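Local coordinates for phosphate-binding protein (Unidentified prokaryotic organism, PDB 3W9V) that binds phosphate, as a secreted member of the PstS family of phosphate-transport proteins, at residues Q11-T16 with P87-S92; A254-V259 with P275-T280; V258-A263 with G284-P289. The protein carries 1 engineered substitution. One frame throughout, in Å; residues are numbered along the deposited sequence. Where two conformers were deposited one is given.

Contact 1 (Q11-T16 with P87-S92)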
loop_
_atom_site.group_PDB
_atom_site.type_symbol
_atom_site.label_atom_id
_atom_site.label_comp_id
_atom_site.label_asym_id
_atom_site.label_seq_id
_atom_site.Cartn_x
_atom_site.Cartn_y
_atom_site.Cartn_z
ATOM N N GLN A 11 6.243 6.175 3.068
ATOM C CA GLN A 11 7.258 6.686 3.982
ATOM C C GLN A 11 7.483 8.194 3.875
ATOM O O GLN A 11 7.720 8.851 4.882
ATOM C CB GLN A 11 8.572 5.917 3.846
ATOM C CG GLN A 11 9.446 6.294 2.676
ATOM C CD GLN A 11 10.779 5.569 2.721
ATOM O OE1 GLN A 11 10.849 4.397 3.095
ATOM N NE2 GLN A 11 11.845 6.265 2.350
ATOM N N LYS A 12 7.399 8.754 2.675
ATOM C CA LYS A 12 7.621 10.189 2.541
ATOM C C LYS A 12 6.462 10.989 3.127
ATOM O O LYS A 12 6.653 12.107 3.610
ATOM C CB LYS A 12 7.904 10.565 1.091
ATOM C CG LYS A 12 9.158 9.888 0.562
ATOM C CD LYS A 12 9.643 10.481 -0.745
ATOM C CE LYS A 12 8.705 10.132 -1.873
ATOM N NZ LYS A 12 9.131 10.767 -3.149
ATOM N N LEU A 13 5.264 10.413 3.105
ATOM C CA LEU A 13 4.148 11.025 3.806
ATOM C C LEU A 13 4.413 11.069 5.313
ATOM O O LEU A 13 4.301 12.128 5.937
ATOM C CB LEU A 13 2.841 10.290 3.498
ATOM C CG LEU A 13 1.628 10.722 4.329
ATOM C CD1 LEU A 13 1.233 12.175 4.077
ATOM C CD2 LEU A 13 0.452 9.784 4.075
ATOM N N TYR A 14 4.793 9.932 5.890
ATOM C CA TYR A 14 4.994 9.877 7.334
ATOM C C TYR A 14 6.213 10.672 7.796
ATOM O O TYR A 14 6.283 11.055 8.955
ATOM C CB TYR A 14 5.069 8.432 7.830
ATOM C CG TYR A 14 3.823 7.620 7.526
ATOM C CD1 TYR A 14 2.561 8.208 7.498
ATOM C CD2 TYR A 14 3.915 6.268 7.248
ATOM C CE1 TYR A 14 1.427 7.453 7.208
ATOM C CE2 TYR A 14 2.792 5.512 6.970
ATOM C CZ TYR A 14 1.550 6.106 6.942
ATOM O OH TYR A 14 0.417 5.373 6.644
ATOM N N LEU A 15 7.148 10.926 6.884
ATOM C CA LEU A 15 8.314 11.761 7.171
ATOM C C LEU A 15 8.046 13.256 7.004
ATOM O O LEU A 15 8.881 14.080 7.375
ATOM C CB LEU A 15 9.491 11.354 6.290
ATOM C CG LEU A 15 10.184 10.045 6.648
ATOM C CD1 LEU A 15 11.150 9.638 5.544
ATOM C CD2 LEU A 15 10.907 10.183 7.972
ATOM N N THR A 16 6.894 13.617 6.451
ATOM C CA THR A 16 6.549 15.025 6.286
ATOM C C THR A 16 6.284 15.649 7.650
ATOM O O THR A 16 5.532 15.090 8.445
ATOM C CB THR A 16 5.292 15.163 5.409
ATOM O OG1 THR A 16 5.581 14.689 4.088
ATOM C CG2 THR A 16 4.840 16.607 5.325
ATOM N N PRO A 87 -7.016 1.223 7.873
ATOM C CA PRO A 87 -6.461 1.917 6.713
ATOM C C PRO A 87 -5.933 3.279 7.136
ATOM O O PRO A 87 -6.485 3.913 8.044
ATOM C CB PRO A 87 -7.674 2.091 5.799
ATOM C CG PRO A 87 -8.832 2.135 6.737
ATOM C CD PRO A 87 -8.487 1.163 7.828
ATOM N N SER A 88 -4.873 3.713 6.467
ATOM C CA SER A 88 -4.287 5.018 6.689
ATOM C C SER A 88 -4.708 5.969 5.572
ATOM O O SER A 88 -5.295 7.029 5.822
ATOM C CB SER A 88 -2.766 4.880 6.702
ATOM O OG SER A 88 -2.177 6.155 6.875
ATOM N N VAL A 89 -4.366 5.599 4.337
ATOM C CA VAL A 89 -4.763 6.339 3.143
ATOM C C VAL A 89 -5.015 5.329 2.029
ATOM O O VAL A 89 -4.637 4.159 2.138
ATOM C CB VAL A 89 -3.677 7.360 2.672
ATOM C CG1 VAL A 89 -3.287 8.308 3.798
ATOM C CG2 VAL A 89 -2.451 6.650 2.148
ATOM N N ALA A 90 -5.660 5.785 0.958
ATOM C CA ALA A 90 -5.791 4.974 -0.239
ATOM C C ALA A 90 -4.757 5.406 -1.262
ATOM O O ALA A 90 -4.212 6.519 -1.196
ATOM C CB ALA A 90 -7.196 5.063 -0.803
ATOM N N THR A 91 -4.479 4.510 -2.203
ATOM C CA THR A 91 -3.413 4.738 -3.154
ATOM C C THR A 91 -3.667 4.033 -4.475
ATOM O O THR A 91 -4.300 2.977 -4.532
ATOM C CB THR A 91 -2.048 4.266 -2.568
ATOM O OG1 THR A 91 -0.976 4.686 -3.418
ATOM C CG2 THR A 91 -1.999 2.750 -2.389
ATOM N N SER A 92 -3.151 4.626 -5.538
ATOM C CA SER A 92 -3.002 3.914 -6.797
ATOM C C SER A 92 -1.683 3.153 -6.768
ATOM O O SER A 92 -0.844 3.366 -5.883
ATOM C CB SER A 92 -2.999 4.900 -7.964
ATOM O OG SER A 92 -1.977 5.875 -7.798
#

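Contact 2 (A254-V259 with P275-T280)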
loop_
_atom_site.group_PDB
_atom_site.type_symbol
_atom_site.label_atom_id
_atom_site.label_comp_id
_atom_site.label_asym_id
_atom_site.label_seq_id
_atom_site.Cartn_x
_atom_site.Cartn_y
_atom_site.Cartn_z
ATOM N N ALA A 254 -12.875 8.409 -6.711
ATOM C CA ALA A 254 -14.288 8.053 -6.828
ATOM C C ALA A 254 -14.530 6.607 -6.398
ATOM O O ALA A 254 -15.453 6.312 -5.631
ATOM C CB ALA A 254 -14.795 8.288 -8.248
ATOM N N ALA A 255 -13.674 5.709 -6.868
ATOM C CA ALA A 255 -13.785 4.307 -6.503
ATOM C C ALA A 255 -13.606 4.100 -4.995
ATOM O O ALA A 255 -14.325 3.318 -4.373
ATOM C CB ALA A 255 -12.779 3.481 -7.287
ATOM N N ILE A 256 -12.657 4.813 -4.400
ATOM C CA ILE A 256 -12.412 4.679 -2.969
ATOM C C ILE A 256 -13.620 5.141 -2.140
ATOM O O ILE A 256 -13.956 4.545 -1.118
ATOM C CB ILE A 256 -11.147 5.459 -2.556
ATOM C CG1 ILE A 256 -9.907 4.845 -3.223
ATOM C CG2 ILE A 256 -11.014 5.518 -1.034
ATOM C CD1 ILE A 256 -9.633 3.398 -2.839
ATOM N N SER A 257 -14.295 6.185 -2.603
ATOM C CA SER A 257 -15.347 6.811 -1.801
ATOM C C SER A 257 -16.514 5.870 -1.494
ATOM O O SER A 257 -17.202 6.034 -0.482
ATOM C CB SER A 257 -15.851 8.090 -2.470
ATOM O OG SER A 257 -16.646 7.797 -3.602
ATOM N N VAL A 258 -16.721 4.879 -2.355
ATOM C CA VAL A 258 -17.834 3.939 -2.197
ATOM C C VAL A 258 -17.431 2.550 -1.680
ATOM O O VAL A 258 -18.221 1.606 -1.736
ATOM C CB VAL A 258 -18.639 3.786 -3.507
ATOM C CG1 VAL A 258 -19.203 5.130 -3.949
ATOM C CG2 VAL A 258 -17.776 3.178 -4.597
ATOM N N VAL A 259 -16.209 2.421 -1.175
ATOM C CA VAL A 259 -15.793 1.180 -0.531
ATOM C C VAL A 259 -16.608 1.009 0.741
ATOM O O VAL A 259 -16.628 1.911 1.580
ATOM C CB VAL A 259 -14.289 1.217 -0.191
ATOM C CG1 VAL A 259 -13.914 0.076 0.743
ATOM C CG2 VAL A 259 -13.462 1.178 -1.471
ATOM N N PRO A 275 -10.076 -3.216 3.537
ATOM C CA PRO A 275 -10.750 -3.757 2.355
ATOM C C PRO A 275 -9.733 -4.235 1.348
ATOM O O PRO A 275 -8.681 -3.608 1.195
ATOM C CB PRO A 275 -11.485 -2.546 1.777
ATOM C CG PRO A 275 -11.542 -1.552 2.888
ATOM C CD PRO A 275 -10.298 -1.770 3.687
ATOM N N VAL A 276 -10.053 -5.318 0.655
ATOM C CA VAL A 276 -9.251 -5.734 -0.476
ATOM C C VAL A 276 -10.108 -5.764 -1.719
ATOM O O VAL A 276 -11.303 -6.064 -1.676
ATOM C CB VAL A 276 -8.589 -7.104 -0.269
ATOM C CG1 VAL A 276 -7.580 -7.025 0.850
ATOM C CG2 VAL A 276 -9.640 -8.165 0.016
ATOM N N PHE A 277 -9.480 -5.423 -2.830
ATOM C CA PHE A 277 -10.163 -5.443 -4.100
ATOM C C PHE A 277 -10.051 -6.815 -4.757
ATOM O O PHE A 277 -9.176 -7.616 -4.414
ATOM C CB PHE A 277 -9.616 -4.337 -4.992
ATOM C CG PHE A 277 -10.024 -2.956 -4.562
ATOM C CD1 PHE A 277 -11.191 -2.397 -5.052
ATOM C CD2 PHE A 277 -9.259 -2.222 -3.670
ATOM C CE1 PHE A 277 -11.587 -1.130 -4.669
ATOM C CE2 PHE A 277 -9.655 -0.946 -3.277
ATOM C CZ PHE A 277 -10.817 -0.403 -3.780
ATOM N N GLY A 278 -10.964 -7.099 -5.675
ATOM C CA GLY A 278 -10.975 -8.375 -6.362
ATOM C C GLY A 278 -11.781 -8.291 -7.638
ATOM O O GLY A 278 -12.260 -7.226 -8.009
ATOM N N ALA A 279 -11.931 -9.426 -8.313
ATOM C CA ALA A 279 -12.592 -9.461 -9.613
ATOM C C ALA A 279 -14.043 -9.008 -9.523
ATOM O O ALA A 279 -14.519 -8.233 -10.356
ATOM C CB ALA A 279 -12.506 -10.858 -10.212
ATOM N N THR A 280 -14.743 -9.484 -8.499
ATOM C CA THR A 280 -16.153 -9.162 -8.338
ATOM C C THR A 280 -16.478 -8.809 -6.890
ATOM O O THR A 280 -15.795 -9.250 -5.966
ATOM C CB THR A 280 -17.053 -10.327 -8.793
ATOM O OG1 THR A 280 -18.429 -9.959 -8.646
ATOM C CG2 THR A 280 -16.772 -11.573 -7.967
#

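Contact 3 (V258-A263 with G284-P289)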
loop_
_atom_site.group_PDB
_atom_site.type_symbol
_atom_site.label_atom_id
_atom_site.label_comp_id
_atom_site.label_asym_id
_atom_site.label_seq_id
_atom_site.Cartn_x
_atom_site.Cartn_y
_atom_site.Cartn_z
ATOM N N VAL A 258 -16.721 4.879 -2.355
ATOM C CA VAL A 258 -17.834 3.939 -2.197
ATOM C C VAL A 258 -17.431 2.550 -1.680
ATOM O O VAL A 258 -18.221 1.606 -1.736
ATOM C CB VAL A 258 -18.639 3.786 -3.507
ATOM C CG1 VAL A 258 -19.203 5.130 -3.949
ATOM C CG2 VAL A 258 -17.776 3.178 -4.597
ATOM N N VAL A 259 -16.209 2.421 -1.175
ATOM C CA VAL A 259 -15.793 1.180 -0.531
ATOM C C VAL A 259 -16.608 1.009 0.741
ATOM O O VAL A 259 -16.628 1.911 1.580
ATOM C CB VAL A 259 -14.289 1.217 -0.191
ATOM C CG1 VAL A 259 -13.914 0.076 0.743
ATOM C CG2 VAL A 259 -13.462 1.178 -1.471
ATOM N N PRO A 260 -17.294 -0.138 0.888
ATOM C CA PRO A 260 -18.148 -0.310 2.070
ATOM C C PRO A 260 -17.365 -0.289 3.380
ATOM O O PRO A 260 -16.214 -0.727 3.425
ATOM C CB PRO A 260 -18.775 -1.693 1.855
ATOM C CG PRO A 260 -18.718 -1.908 0.377
ATOM C CD PRO A 260 -17.437 -1.254 -0.066
ATOM N N LEU A 261 -18.001 0.192 4.444
ATOM C CA LEU A 261 -17.399 0.178 5.774
ATOM C C LEU A 261 -17.211 -1.251 6.275
ATOM O O LEU A 261 -17.912 -2.162 5.835
ATOM C CB LEU A 261 -18.277 0.950 6.758
ATOM C CG LEU A 261 -18.364 2.453 6.513
ATOM C CD1 LEU A 261 -19.322 3.101 7.495
ATOM C CD2 LEU A 261 -16.982 3.090 6.617
ATOM N N PRO A 262 -16.269 -1.452 7.208
ATOM C CA PRO A 262 -16.117 -2.789 7.789
ATOM C C PRO A 262 -17.396 -3.199 8.516
ATOM O O PRO A 262 -18.025 -2.370 9.170
ATOM C CB PRO A 262 -14.978 -2.607 8.798
ATOM C CG PRO A 262 -14.261 -1.366 8.364
ATOM C CD PRO A 262 -15.333 -0.484 7.801
ATOM N N ALA A 263 -17.783 -4.459 8.390
ATOM C CA ALA A 263 -19.017 -4.934 9.010
ATOM C C ALA A 263 -19.052 -4.646 10.507
ATOM O O ALA A 263 -18.205 -5.125 11.256
ATOM C CB ALA A 263 -19.197 -6.416 8.756
ATOM N N GLY A 284 -17.339 -9.317 1.253
ATOM C CA GLY A 284 -16.382 -8.387 1.827
ATOM C C GLY A 284 -15.393 -7.849 0.810
ATOM O O GLY A 284 -14.778 -6.802 1.022
ATOM N N VAL A 285 -15.233 -8.564 -0.298
ATOM C CA VAL A 285 -14.339 -8.125 -1.362
ATOM C C VAL A 285 -15.002 -7.047 -2.223
ATOM O O VAL A 285 -16.190 -7.144 -2.551
ATOM C CB VAL A 285 -13.895 -9.310 -2.240
ATOM C CG1 VAL A 285 -12.988 -8.840 -3.366
ATOM C CG2 VAL A 285 -13.187 -10.353 -1.390
ATOM N N VAL A 286 -14.229 -6.021 -2.573
ATOM C CA VAL A 286 -14.716 -4.922 -3.406
ATOM C C VAL A 286 -14.201 -5.075 -4.837
ATOM O O VAL A 286 -13.002 -5.252 -5.053
ATOM C CB VAL A 286 -14.250 -3.560 -2.855
ATOM C CG1 VAL A 286 -14.853 -2.420 -3.663
ATOM C CG2 VAL A 286 -14.617 -3.432 -1.386
ATOM N N ALA A 287 -15.088 -5.005 -5.820
ATOM C CA ALA A 287 -14.655 -5.168 -7.203
ATOM C C ALA A 287 -13.718 -4.044 -7.632
ATOM O O ALA A 287 -13.969 -2.877 -7.332
ATOM C CB ALA A 287 -15.855 -5.235 -8.138
ATOM N N TYR A 288 -12.637 -4.395 -8.328
ATOM C CA TYR A 288 -11.812 -3.378 -8.973
ATOM C C TYR A 288 -12.717 -2.545 -9.877
ATOM O O TYR A 288 -13.613 -3.080 -10.533
ATOM C CB TYR A 288 -10.651 -3.998 -9.763
ATOM C CG TYR A 288 -9.490 -4.424 -8.886
ATOM C CD1 TYR A 288 -8.629 -3.484 -8.331
ATOM C CD2 TYR A 288 -9.263 -5.767 -8.606
ATOM C CE1 TYR A 288 -7.571 -3.874 -7.518
ATOM C CE2 TYR A 288 -8.210 -6.166 -7.798
ATOM C CZ TYR A 288 -7.371 -5.221 -7.254
ATOM O OH TYR A 288 -6.344 -5.640 -6.440
ATOM N N PRO A 289 -12.510 -1.225 -9.895
ATOM C CA PRO A 289 -13.426 -0.325 -10.603
ATOM C C PRO A 289 -13.323 -0.421 -12.120
ATOM O O PRO A 289 -12.239 -0.611 -12.664
ATOM C CB PRO A 289 -12.964 1.058 -10.146
ATOM C CG PRO A 289 -11.516 0.875 -9.824
ATOM C CD PRO A 289 -11.435 -0.491 -9.208
#

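Contact 1 (Q11-T16 with P87-S92)
Tyr14 lies with its long axis reaching across from helix 11-14 to strand 83-92, and its hydroxyl meets the side chain of Ser88 head-on: Tyr14 OH and Ser88 OG are 2.7 Å apart, a hydrogen bond in which either could be the donor. Ser88 OG sits at the phenol edge, in the plane of the ring. On the tyrosine side, CG is anti to the carbonyl carbon (chi1 -59°), which carries the ring out of the helix and over to the strand. Ser88 OG, anti to the backbone N (chi1 178°), is put where it meets the phenol. Ser88 OG also pairs with His323 NE2, so this buried hydroxyl is held between two polar groups.

Next to the polar pair comes a purely apolar one. Leu13 and Val89 reach for each other tip to tip, with Leu13 CD2 and Val89 CG1 4.0 Å apart. Both side chains also rest on Ile334 of helix 331-336, which joins the packing between helix 11-14 and the strand.

Two successive strand residues can face the helix here because Ser88 and Val89 form a classic beta bulge opposite Thr299 of strand 296-304. Strand 83-92 lies at one border of the chain's mixed sheet, next to strand 296-304, and the bulge turns a serine and a valine to the same side of it.

The Tyr14 ring meets Tyr27 edge-to-face and touches Leu301, contacts that limit how far the phenol can swing. A phenylalanine here would probably keep much of that packing but leave Ser88 OG without its phenolic partner, its link to His323 remaining.

Contact 2 (A254-V259 with P275-T280)
Ile256 and Val259, at the C-terminal end of helix 253-257 and just past it, pack on Phe277 and Pro275. Phe277 belongs to strand 277-278, one half of a small two-stranded parallel sheet within the periplasmic-binding-protein-type fold, so this is a short helix laid against a strand and the loop leading into it. The contact is apolar throughout.

Ala254 works inside its own segment: its carbonyl O accepts Ser257 OG at 2.8 Å, a side-chain bond that folds the serine back over the last turn. Ala255 turns its CB toward the other segment but packs instead on Leu296 and Pro289. Ile256 is the first to touch. Its CG1 is anti to the carbonyl carbon (chi1 -65°), and the branch ends at the edge of the Phe277 ring, where Ile256 CD1 lies 4.1 Å from Phe277 CZ; the two side chains cross at about a right angle. Ile256 and Phe277 share Leu296 of strand 296-304 as a common neighbour, which makes a small hydrophobic cluster of the three.

Past the helix, Val259 N still reaches back to Ile256 O at 3.1 Å, and Val259 O is taken by Trp346 NE1, so the backbone of this buried residue is gripped from both ends. Its two methyl groups then divide the work. Val259 CG2 comes obliquely to the aromatic ring and lies 3.9 Å from Phe277 CZ, so the far tip of the phenylalanine is touched by both Ile256 and Val259. CG1, anti to the backbone N (chi1 167°), turns instead to the proline: Val259 CG1 packs 3.6 Å from Pro275 CG, with Pro275 CB hardly farther away at 3.7 Å.

Contact 3 (V258-A263 with G284-P289)
Val286 puts one methyl group, CG2, against two consecutive residues of the loop after helix 253-257, and that methyl makes the whole close part of this contact. Pro260 CD is its nearer neighbour: the proline ring carbon and Val286 CG2 are 3.8 Å apart, and the two side chains slide past each other in opposite directions. Val259 comes in less tightly, with Val259 CG1 at 4.2 Å from Val286 CG2 and the side chains crossing at about a right angle. Because Val286 CG2 is anti to the carbonyl carbon while CG1 is anti to the backbone N (chi1 -175°), the first methyl is the one presented to both partners.

The inner side, at Val259, is buried; outward the contact thins quickly, since Pro260 is exposed to solvent. Beyond it the loop leaves Val286 altogether: Leu261 and Pro262 turn to Trp346 of helix 344-354.

The backbone of Val286 is tied into the sheet: its N-H and C=O bond to Val276 and Gly278, straddling Phe277, the alternating pattern that marks a parallel pair of strands. The loop thus packs by one valine and one proline against the Val286 side chain of a two-stranded parallel sheet, strands 277-278 and 286-287.

Overall arrangement
From the N terminus, contact 1 comes first, joining helix 11-14 to strand 83-92 of the mixed five-stranded sheet and closing a loop of 70 residues. It is finished before the other two begin. Contacts 2 and 3 both start from the stretch around Val258 and Val259: the first closes a short loop at 275-280, the second a slightly longer one at 284-289. Their centres are about 4 Å apart, and strands 277-278 and 286-287 bond to each other, with Phe277 packed on Tyr288. Ala90 CB meets Ile256 CD1 at 3.6 Å, joining contact 1 to contact 2; contact 3 stays about 6 Å from contact 1 at the nearest atoms.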